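Local coordinates for protein NADPH-dependent aldehyde reductase YqhD (Escherichia coli, PDB 4QGS) that reduces a broad range of short-chain aldehydes to alcohols with NADPH, using one zinc ion per subunit, at residues V199-V204 and L348-H353; W275-L280 and Q294-V299; P301-E306 and R391-A396. One frame throughout, in Å; residues are numbered along the deposited sequence.

Interaction 1: residues V199-V204 and L348-H353; sequences VANGVV and LGVPTH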
loop_
_atom_site.group_PDB
_atom_site.type_symbol
_atom_site.label_atom_id
_atom_site.label_comp_id
_atom_site.label_asym_id
_atom_site.label_seq_id
_atom_site.Cartn_x
_atom_site.Cartn_y
_atom_site.Cartn_z
ATOM N N VAL A 199 7.086 -4.544 10.359
ATOM C CA VAL A 199 6.747 -3.253 10.980
ATOM C C VAL A 199 7.567 -2.146 10.324
ATOM O O VAL A 199 7.031 -1.097 9.924
ATOM C CB VAL A 199 6.998 -3.262 12.504
ATOM C CG1 VAL A 199 6.822 -1.857 13.086
ATOM C CG2 VAL A 199 6.039 -4.222 13.181
ATOM N N ALA A 200 8.869 -2.385 10.193
ATOM C CA ALA A 200 9.733 -1.395 9.541
ATOM C C ALA A 200 9.333 -1.166 8.089
ATOM O O ALA A 200 9.247 -0.010 7.631
ATOM C CB ALA A 200 11.199 -1.820 9.626
ATOM N N ASN A 201 9.088 -2.250 7.349
ATOM C CA ASN A 201 8.668 -2.098 5.953
ATOM C C ASN A 201 7.387 -1.271 5.825
ATOM O O ASN A 201 7.246 -0.464 4.896
ATOM C CB ASN A 201 8.435 -3.444 5.279
ATOM C CG ASN A 201 9.726 -4.187 4.987
ATOM O OD1 ASN A 201 10.820 -3.620 5.054
ATOM N ND2 ASN A 201 9.598 -5.470 4.649
ATOM N N GLY A 202 6.443 -1.504 6.730
ATOM C CA GLY A 202 5.186 -0.763 6.708
ATOM C C GLY A 202 5.404 0.717 6.922
ATOM O O GLY A 202 4.761 1.557 6.265
ATOM N N VAL A 203 6.294 1.052 7.850
ATOM C CA VAL A 203 6.604 2.450 8.119
ATOM C C VAL A 203 7.246 3.103 6.889
ATOM O O VAL A 203 6.862 4.197 6.480
ATOM C CB VAL A 203 7.515 2.593 9.351
ATOM C CG1 VAL A 203 8.068 4.016 9.448
ATOM C CG2 VAL A 203 6.728 2.236 10.601
ATOM N N VAL A 204 8.215 2.425 6.285
ATOM C CA VAL A 204 8.867 2.966 5.097
ATOM C C VAL A 204 7.884 3.129 3.937
ATOM O O VAL A 204 7.863 4.167 3.264
ATOM C CB VAL A 204 10.039 2.071 4.659
ATOM C CG1 VAL A 204 10.567 2.529 3.294
ATOM C CG2 VAL A 204 11.148 2.136 5.692
ATOM N N LEU A 348 15.573 2.310 10.934
ATOM C CA LEU A 348 14.463 1.363 10.996
ATOM C C LEU A 348 14.899 -0.056 10.633
ATOM O O LEU A 348 14.115 -0.996 10.749
ATOM C CB LEU A 348 13.329 1.790 10.057
ATOM C CG LEU A 348 12.551 3.047 10.439
ATOM C CD1 LEU A 348 11.613 3.413 9.285
ATOM C CD2 LEU A 348 11.769 2.860 11.746
ATOM N N GLY A 349 16.142 -0.204 10.181
ATOM C CA GLY A 349 16.646 -1.508 9.775
ATOM C C GLY A 349 16.441 -1.801 8.301
ATOM O O GLY A 349 16.497 -2.958 7.881
ATOM N N VAL A 350 16.217 -0.755 7.503
ATOM C CA VAL A 350 15.995 -0.900 6.065
ATOM C C VAL A 350 17.095 -0.195 5.267
ATOM O O VAL A 350 17.019 1.007 5.025
ATOM C CB VAL A 350 14.623 -0.323 5.614
ATOM C CG1 VAL A 350 14.329 -0.741 4.175
ATOM C CG2 VAL A 350 13.501 -0.786 6.555
ATOM N N PRO A 351 18.132 -0.942 4.868
ATOM C CA PRO A 351 19.295 -0.389 4.160
ATOM C C PRO A 351 18.950 0.284 2.839
ATOM O O PRO A 351 17.990 -0.105 2.169
ATOM C CB PRO A 351 20.177 -1.628 3.914
ATOM C CG PRO A 351 19.795 -2.572 4.980
ATOM C CD PRO A 351 18.317 -2.365 5.202
ATOM N N THR A 352 19.754 1.263 2.442
ATOM C CA THR A 352 19.388 2.099 1.301
ATOM C C THR A 352 20.325 2.049 0.091
ATOM O O THR A 352 20.206 2.868 -0.798
ATOM C CB THR A 352 19.265 3.570 1.741
ATOM O OG1 THR A 352 20.537 4.029 2.211
ATOM C CG2 THR A 352 18.222 3.718 2.860
ATOM N N HIS A 353 21.243 1.084 0.034
ATOM C CA HIS A 353 22.081 0.911 -1.150
ATOM C C HIS A 353 21.980 -0.517 -1.693
ATOM O O HIS A 353 21.807 -1.463 -0.920
ATOM C CB HIS A 353 23.553 1.244 -0.834
ATOM C CG HIS A 353 23.783 2.671 -0.428
ATOM N ND1 HIS A 353 23.811 3.078 0.888
ATOM C CD2 HIS A 353 23.991 3.786 -1.169
ATOM C CE1 HIS A 353 24.022 4.381 0.942
ATOM N NE2 HIS A 353 24.137 4.836 -0.294
#

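Interaction 2: residues W275-L280 and Q294-V299; sequences WATHML and QTLAIV. With ZN (zinc ion), chain B.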
loop_
_atom_site.group_PDB
_atom_site.type_symbol
_atom_site.label_atom_id
_atom_site.label_comp_id
_atom_site.label_asym_id
_atom_site.label_seq_id
_atom_site.Cartn_x
_atom_site.Cartn_y
_atom_site.Cartn_z
ATOM N N TRP A 275 5.414 8.803 -8.177
ATOM C CA TRP A 275 5.341 7.335 -8.239
ATOM C C TRP A 275 6.498 6.708 -8.995
ATOM O O TRP A 275 6.520 5.495 -9.158
ATOM C CB TRP A 275 4.009 6.852 -8.824
ATOM C CG TRP A 275 2.872 7.304 -7.952
ATOM C CD1 TRP A 275 1.944 8.261 -8.250
ATOM C CD2 TRP A 275 2.597 6.875 -6.617
ATOM N NE1 TRP A 275 1.086 8.434 -7.183
ATOM C CE2 TRP A 275 1.470 7.593 -6.168
ATOM C CE3 TRP A 275 3.185 5.936 -5.756
ATOM C CZ2 TRP A 275 0.922 7.411 -4.905
ATOM C CZ3 TRP A 275 2.645 5.758 -4.502
ATOM C CH2 TRP A 275 1.517 6.487 -4.090
ATOM N N ALA A 276 7.457 7.520 -9.429
ATOM C CA ALA A 276 8.619 6.962 -10.130
ATOM C C ALA A 276 9.454 6.084 -9.203
ATOM O O ALA A 276 10.031 5.081 -9.642
ATOM C CB ALA A 276 9.477 8.069 -10.721
ATOM N N THR A 277 9.530 6.460 -7.928
ATOM C CA THR A 277 10.257 5.633 -6.947
ATOM C C THR A 277 9.621 4.244 -6.854
ATOM O O THR A 277 10.327 3.225 -6.875
ATOM C CB THR A 277 10.296 6.301 -5.557
ATOM O OG1 THR A 277 11.125 7.474 -5.621
ATOM C CG2 THR A 277 10.861 5.338 -4.480
ATOM N N HIS A 278 8.291 4.198 -6.789
ATOM C CA HIS A 278 7.572 2.927 -6.839
ATOM C C HIS A 278 7.829 2.144 -8.135
ATOM O O HIS A 278 8.076 0.941 -8.079
ATOM C CB HIS A 278 6.055 3.143 -6.637
ATOM C CG HIS A 278 5.615 2.984 -5.211
ATOM N ND1 HIS A 278 5.882 3.925 -4.237
ATOM C CD2 HIS A 278 4.968 1.971 -4.577
ATOM C CE1 HIS A 278 5.411 3.504 -3.074
ATOM N NE2 HIS A 278 4.845 2.321 -3.255
ATOM N N MET A 279 7.782 2.809 -9.292
ATOM C CA MET A 279 7.946 2.096 -10.556
ATOM C C MET A 279 9.351 1.509 -10.687
ATOM O O MET A 279 9.508 0.355 -11.122
ATOM C CB MET A 279 7.637 3.021 -11.738
ATOM C CG MET A 279 6.177 3.497 -11.763
ATOM S SD MET A 279 4.975 2.148 -11.770
ATOM C CE MET A 279 4.455 2.146 -10.062
ATOM N N LEU A 280 10.363 2.282 -10.293
ATOM C CA LEU A 280 11.754 1.798 -10.322
ATOM C C LEU A 280 11.958 0.691 -9.299
ATOM O O LEU A 280 12.605 -0.323 -9.569
ATOM C CB LEU A 280 12.741 2.935 -10.047
ATOM C CG LEU A 280 12.925 3.999 -11.144
ATOM C CD1 LEU A 280 14.060 4.953 -10.781
ATOM C CD2 LEU A 280 13.203 3.342 -12.462
ATOM N N GLN A 294 12.014 -2.250 0.884
ATOM C CA GLN A 294 13.464 -2.176 0.691
ATOM C C GLN A 294 13.782 -1.501 -0.636
ATOM O O GLN A 294 14.695 -0.675 -0.718
ATOM C CB GLN A 294 14.100 -3.580 0.741
ATOM C CG GLN A 294 13.985 -4.236 2.098
ATOM C CD GLN A 294 14.373 -5.715 2.073
ATOM O OE1 GLN A 294 14.389 -6.353 1.014
ATOM N NE2 GLN A 294 14.668 -6.268 3.248
ATOM N N THR A 295 13.019 -1.823 -1.673
ATOM C CA THR A 295 13.298 -1.218 -2.976
ATOM C C THR A 295 13.026 0.289 -2.939
ATOM O O THR A 295 13.707 1.063 -3.621
ATOM C CB THR A 295 12.475 -1.855 -4.107
ATOM O OG1 THR A 295 11.099 -1.459 -3.995
ATOM C CG2 THR A 295 12.607 -3.395 -4.061
ATOM N N LEU A 296 12.040 0.706 -2.145
ATOM C CA LEU A 296 11.728 2.135 -2.028
ATOM C C LEU A 296 12.811 2.892 -1.269
ATOM O O LEU A 296 13.149 4.029 -1.617
ATOM C CB LEU A 296 10.365 2.344 -1.334
ATOM C CG LEU A 296 9.167 1.607 -1.939
ATOM C CD1 LEU A 296 7.880 1.882 -1.116
ATOM C CD2 LEU A 296 8.947 1.951 -3.407
ATOM N N ALA A 297 13.335 2.277 -0.216
ATOM C CA ALA A 297 14.366 2.902 0.599
ATOM C C ALA A 297 15.642 3.084 -0.215
ATOM O O ALA A 297 16.379 4.053 -0.028
ATOM C CB ALA A 297 14.643 2.071 1.835
ATOM N N ILE A 298 15.893 2.152 -1.128
ATOM C CA ILE A 298 17.038 2.272 -2.013
ATOM C C ILE A 298 16.837 3.397 -3.039
ATOM O O ILE A 298 17.687 4.278 -3.193
ATOM C CB ILE A 298 17.311 0.945 -2.776
ATOM C CG1 ILE A 298 17.751 -0.170 -1.811
ATOM C CG2 ILE A 298 18.360 1.149 -3.877
ATOM C CD1 ILE A 298 17.594 -1.539 -2.401
ATOM N N VAL A 299 15.710 3.367 -3.740
ATOM C CA VAL A 299 15.517 4.281 -4.869
ATOM C C VAL A 299 15.255 5.728 -4.443
ATOM O O VAL A 299 15.793 6.655 -5.059
ATOM C CB VAL A 299 14.377 3.796 -5.773
ATOM C CG1 VAL A 299 14.032 4.833 -6.850
ATOM C CG2 VAL A 299 14.786 2.458 -6.419
HETATM ZN ZN ZN B . 3.987 0.970 -1.814
HETATM O O HOH W 1 2.709 0.230 -3.301
HETATM O O HOH W 2 2.611 -0.342 -0.805
#

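Interaction 3: residues P301-E306 and R391-A396; sequences PALWNE and RRIYEA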
loop_
_atom_site.group_PDB
_atom_site.type_symbol
_atom_site.label_atom_id
_atom_site.label_comp_id
_atom_site.label_asym_id
_atom_site.label_seq_id
_atom_site.Cartn_x
_atom_site.Cartn_y
_atom_site.Cartn_z
ATOM N N PRO A 301 16.144 8.043 -2.074
ATOM C CA PRO A 301 17.126 9.118 -1.895
ATOM C C PRO A 301 17.955 9.347 -3.158
ATOM O O PRO A 301 18.318 10.489 -3.430
ATOM C CB PRO A 301 17.982 8.634 -0.728
ATOM C CG PRO A 301 17.804 7.126 -0.708
ATOM C CD PRO A 301 16.411 6.890 -1.186
ATOM N N ALA A 302 18.232 8.293 -3.928
ATOM C CA ALA A 302 18.937 8.469 -5.193
ATOM C C ALA A 302 18.090 9.274 -6.179
ATOM O O ALA A 302 18.601 10.143 -6.898
ATOM C CB ALA A 302 19.319 7.110 -5.796
ATOM N N LEU A 303 16.789 8.995 -6.206
ATOM C CA LEU A 303 15.889 9.697 -7.122
ATOM C C LEU A 303 15.786 11.172 -6.749
ATOM O O LEU A 303 15.781 12.049 -7.629
ATOM C CB LEU A 303 14.502 9.034 -7.125
ATOM C CG LEU A 303 13.514 9.616 -8.147
ATOM C CD1 LEU A 303 12.626 8.538 -8.782
ATOM C CD2 LEU A 303 12.657 10.698 -7.504
ATOM N N TRP A 304 15.674 11.442 -5.452
ATOM C CA TRP A 304 15.564 12.821 -4.982
ATOM C C TRP A 304 16.795 13.644 -5.366
ATOM O O TRP A 304 16.671 14.782 -5.822
ATOM C CB TRP A 304 15.356 12.841 -3.474
ATOM C CG TRP A 304 13.923 12.728 -3.059
ATOM C CD1 TRP A 304 12.818 12.665 -3.862
ATOM C CD2 TRP A 304 13.449 12.670 -1.715
ATOM N NE1 TRP A 304 11.677 12.586 -3.089
ATOM C CE2 TRP A 304 12.039 12.583 -1.769
ATOM C CE3 TRP A 304 14.082 12.689 -0.474
ATOM C CZ2 TRP A 304 11.255 12.505 -0.615
ATOM C CZ3 TRP A 304 13.300 12.616 0.675
ATOM C CH2 TRP A 304 11.896 12.540 0.593
ATOM N N ASN A 305 17.986 13.070 -5.221
ATOM C CA ASN A 305 19.178 13.814 -5.611
ATOM C C ASN A 305 19.189 14.086 -7.109
ATOM O O ASN A 305 19.545 15.180 -7.552
ATOM C CB ASN A 305 20.462 13.079 -5.218
ATOM C CG ASN A 305 21.695 13.781 -5.750
ATOM O OD1 ASN A 305 22.003 14.908 -5.351
ATOM N ND2 ASN A 305 22.383 13.140 -6.677
ATOM N N GLU A 306 18.768 13.098 -7.889
ATOM C CA GLU A 306 18.724 13.241 -9.333
ATOM C C GLU A 306 17.689 14.284 -9.777
ATOM O O GLU A 306 17.894 14.998 -10.757
ATOM C CB GLU A 306 18.424 11.886 -9.978
ATOM C CG GLU A 306 18.195 11.943 -11.473
ATOM C CD GLU A 306 19.444 12.331 -12.237
ATOM O OE1 GLU A 306 20.556 11.978 -11.783
ATOM O OE2 GLU A 306 19.309 13.005 -13.281
ATOM N N ARG A 391 18.557 4.974 -15.425
ATOM C CA ARG A 391 19.898 4.419 -15.352
ATOM C C ARG A 391 20.750 5.177 -14.337
ATOM O O ARG A 391 21.404 4.568 -13.507
ATOM C CB ARG A 391 20.563 4.458 -16.727
ATOM C CG ARG A 391 21.898 3.717 -16.781
ATOM C CD ARG A 391 22.561 3.926 -18.131
ATOM N NE ARG A 391 23.626 2.942 -18.348
ATOM C CZ ARG A 391 24.540 3.071 -19.301
ATOM N NH1 ARG A 391 24.508 4.139 -20.101
ATOM N NH2 ARG A 391 25.476 2.143 -19.447
ATOM N N ARG A 392 20.732 6.509 -14.393
ATOM C CA ARG A 392 21.526 7.300 -13.461
ATOM C C ARG A 392 21.075 7.104 -12.017
ATOM O O ARG A 392 21.886 7.116 -11.091
ATOM C CB ARG A 392 21.449 8.789 -13.819
ATOM C CG ARG A 392 22.271 9.163 -15.035
ATOM C CD ARG A 392 22.588 10.656 -15.044
ATOM N NE ARG A 392 21.378 11.461 -14.988
ATOM C CZ ARG A 392 20.712 11.885 -16.057
ATOM N NH1 ARG A 392 21.145 11.582 -17.278
ATOM N NH2 ARG A 392 19.617 12.620 -15.906
ATOM N N ILE A 393 19.770 6.952 -11.829
ATOM C CA ILE A 393 19.221 6.756 -10.497
ATOM C C ILE A 393 19.639 5.402 -9.908
ATOM O O ILE A 393 20.125 5.352 -8.780
ATOM C CB ILE A 393 17.696 6.882 -10.508
ATOM C CG1 ILE A 393 17.299 8.319 -10.850
ATOM C CG2 ILE A 393 17.107 6.497 -9.128
ATOM C CD1 ILE A 393 15.826 8.468 -11.125
ATOM N N TYR A 394 19.469 4.326 -10.668
ATOM C CA TYR A 394 19.922 3.003 -10.221
ATOM C C TYR A 394 21.430 3.004 -9.943
ATOM O O TYR A 394 21.905 2.442 -8.964
ATOM C CB TYR A 394 19.614 1.937 -11.262
ATOM C CG TYR A 394 18.183 1.438 -11.343
ATOM C CD1 TYR A 394 17.463 1.092 -10.202
ATOM C CD2 TYR A 394 17.571 1.275 -12.586
ATOM C CE1 TYR A 394 16.148 0.606 -10.302
ATOM C CE2 TYR A 394 16.274 0.799 -12.697
ATOM C CZ TYR A 394 15.567 0.464 -11.554
ATOM O OH TYR A 394 14.284 -0.011 -11.706
ATOM N N GLU A 395 22.184 3.653 -10.820
ATOM C CA GLU A 395 23.630 3.691 -10.665
ATOM C C GLU A 395 24.030 4.401 -9.367
ATOM O O GLU A 395 24.900 3.930 -8.633
ATOM C CB GLU A 395 24.265 4.372 -11.877
ATOM C CG GLU A 395 25.763 4.494 -11.796
ATOM C CD GLU A 395 26.489 3.163 -11.919
ATOM O OE1 GLU A 395 27.603 3.074 -11.369
ATOM O OE2 GLU A 395 25.973 2.219 -12.572
ATOM N N ALA A 396 23.375 5.522 -9.077
ATOM C CA ALA A 396 23.661 6.276 -7.865
ATOM C C ALA A 396 23.224 5.523 -6.615
ATOM O O ALA A 396 23.676 5.816 -5.522
ATOM C CB ALA A 396 22.978 7.639 -7.915
HETATM O O HOH W 3 21.718 10.382 -10.074
#

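Interaction 1: residues V199-V204 and L348-H353
Val203, Val204 and Ala200 of helix 196-211 meet Leu348 and Val350 through apolar side chains. No hydrogen bond crosses between 199-204 and 348-353. Leu348 CD1 sits against two valines of the helix. It lies 3.6 Å from Val203 CG1, and these two side chains cross at about a right angle. The same CD1 is 3.8 Å from Val204 CG2, where the side chains slide past each other in opposite directions. Val204 CG2 also touches Val350 CG2 at 3.8 Å. Being anti to the carbonyl carbon of Val204, this one methyl touches both Leu348 and Val350.

The CA atoms of Ala200 and Leu348 are the closest such pair across the two segments, 5.7 Å apart. Ala200 CB packs on Val350 CG2 at 4.0 Å and lies 3.2 Å from Leu348 O, a close van der Waals contact with a carbonyl.

The polar group at the border is Asn201. Its OD1 only brushes Val350 CG2 at 4.2 Å, while its ND2 is hydrogen-bonded to Asp291.

Phe344 and Phe345 of helix 330-347 pack on Val203 and Val204 respectively. Ala293 of helix 292-306 also touches Val204, which precedes the zinc ligand Asp205.

Gly349 ends the preceding helix with positive phi (91°) in a Schellman motif. This turn carries the chain from Leu348 to Val350, and both side chains point toward the helix. The contact is thus a Schellman-capped helix end packed on helix 196-211, which carries the zinc ligands Asp205 and His209, in the all-helical C-terminal part of an iron-containing alcohol dehydrogenase fold.

Interaction 2: residues W275-L280 and Q294-V299
Leu296 CD2 lies over the centre of the His278 imidazole face in a CH-pi contact, 3.8 Å from the ring centroid and 11° off the ring normal. Leu296 CD1 reaches the ring atom His278 CE1 at 3.5 Å. Leu296 CG is anti to its own carbonyl carbon. From there chi2 (178°) carries CD1 past the rim near CE1 and NE2, while CD2 lies over the face. An atom thus lies against each face of the imidazole: CD2 of Leu296 over the centre of one, and CZ3 of Trp275 toward the rim of the other.

Thr277 CG2 is anti to the backbone N and packs on Val299 CG1 at 4.0 Å, with the two side chains sliding past each other in opposite directions. The same Thr277 methyl comes to 3.9 Å from Leu296 O. Val299 CG1 also meets Leu280 CD1 at 3.9 Å, where the side chains cross at about a right angle. The axes of 276-280 and 294-299 come within 8.8 Å, with N-to-C directions 120° apart.

His278 NE2 binds the zinc ion at 2.1 Å. Asp205, His209 and His292 complete the protein ligands, and two waters also bind the metal. At the other ring nitrogen, ND1 is hydrogen-bonded to Glu212.

The imidazole is therefore held at both nitrogens and flanked on both faces, which should restrict its rotation. Glu212 OE2, a second-shell partner, probably helps orient the ring and may polarise it. Leu296 supplies an apolar wall beside the metal.

Interaction 3: residues P301-E306 and R391-A396
Glu306 and Arg392 form a salt bridge. NE and NH2 of Arg392 grip the carboxylate side-on, both reaching Glu306 OE2 from the same face of its plane. The NH2 bond is 2.7 Å to OE2, with an N-H...O angle of 159°. NE also bonds OE2 at 3.1 Å, more bent, and bonds OE1 weakly. OE2 lies in the guanidinium plane, but both N-H groups meet it from above the carboxylate plane; the two planes are 43° apart.

Below the charges, Glu306 CG, anti to the backbone N (chi1 173°), rests on Ile393 CG1 at 3.8 Å. The bend at chi2 then brings CD near Arg392. Ile393 CD1 meets Leu303 CG at 3.9 Å. Ala302 CB fits against Ile393 O and Ala396 CB.

Further out, a water donates to Glu306 OE1 at 2.6 Å, and weakly to Arg392 O. Leu280 backs Ile393, and Ala276 and Thr277 back Leu303. An alanine in place of Glu306 would probably leave the guanidinium looser, with its long, weak pairing to Asp388, and open a gap beside Ile393 CG1.

The shared OE2 and water-bound OE1 are likely to spread the carboxylate charge, while Ile393 holds the aliphatic part.

Overall arrangement
From the N terminus, 199-204 on helix 196-211 comes first, and interaction 1 closes a long, largely helical loop when the chain reaches 348-353. Interaction 2 is nested within that loop: it closes the short connection between helices 276-288 and 292-306. Interaction 3 begins further along helix 292-306 and closes at 391-396, beyond the end of the first loop, so interactions 1 and 3 cross. Helix 292-306 is shared by interactions 2 and 3. Val350 CG1 packs on Ala297 CB, joining interactions 1 and 2. Tyr394 OH probably hydrogen-bonds Leu280 O, joining 2 and 3. Together they tie the zinc-site helices to the C-terminal helix.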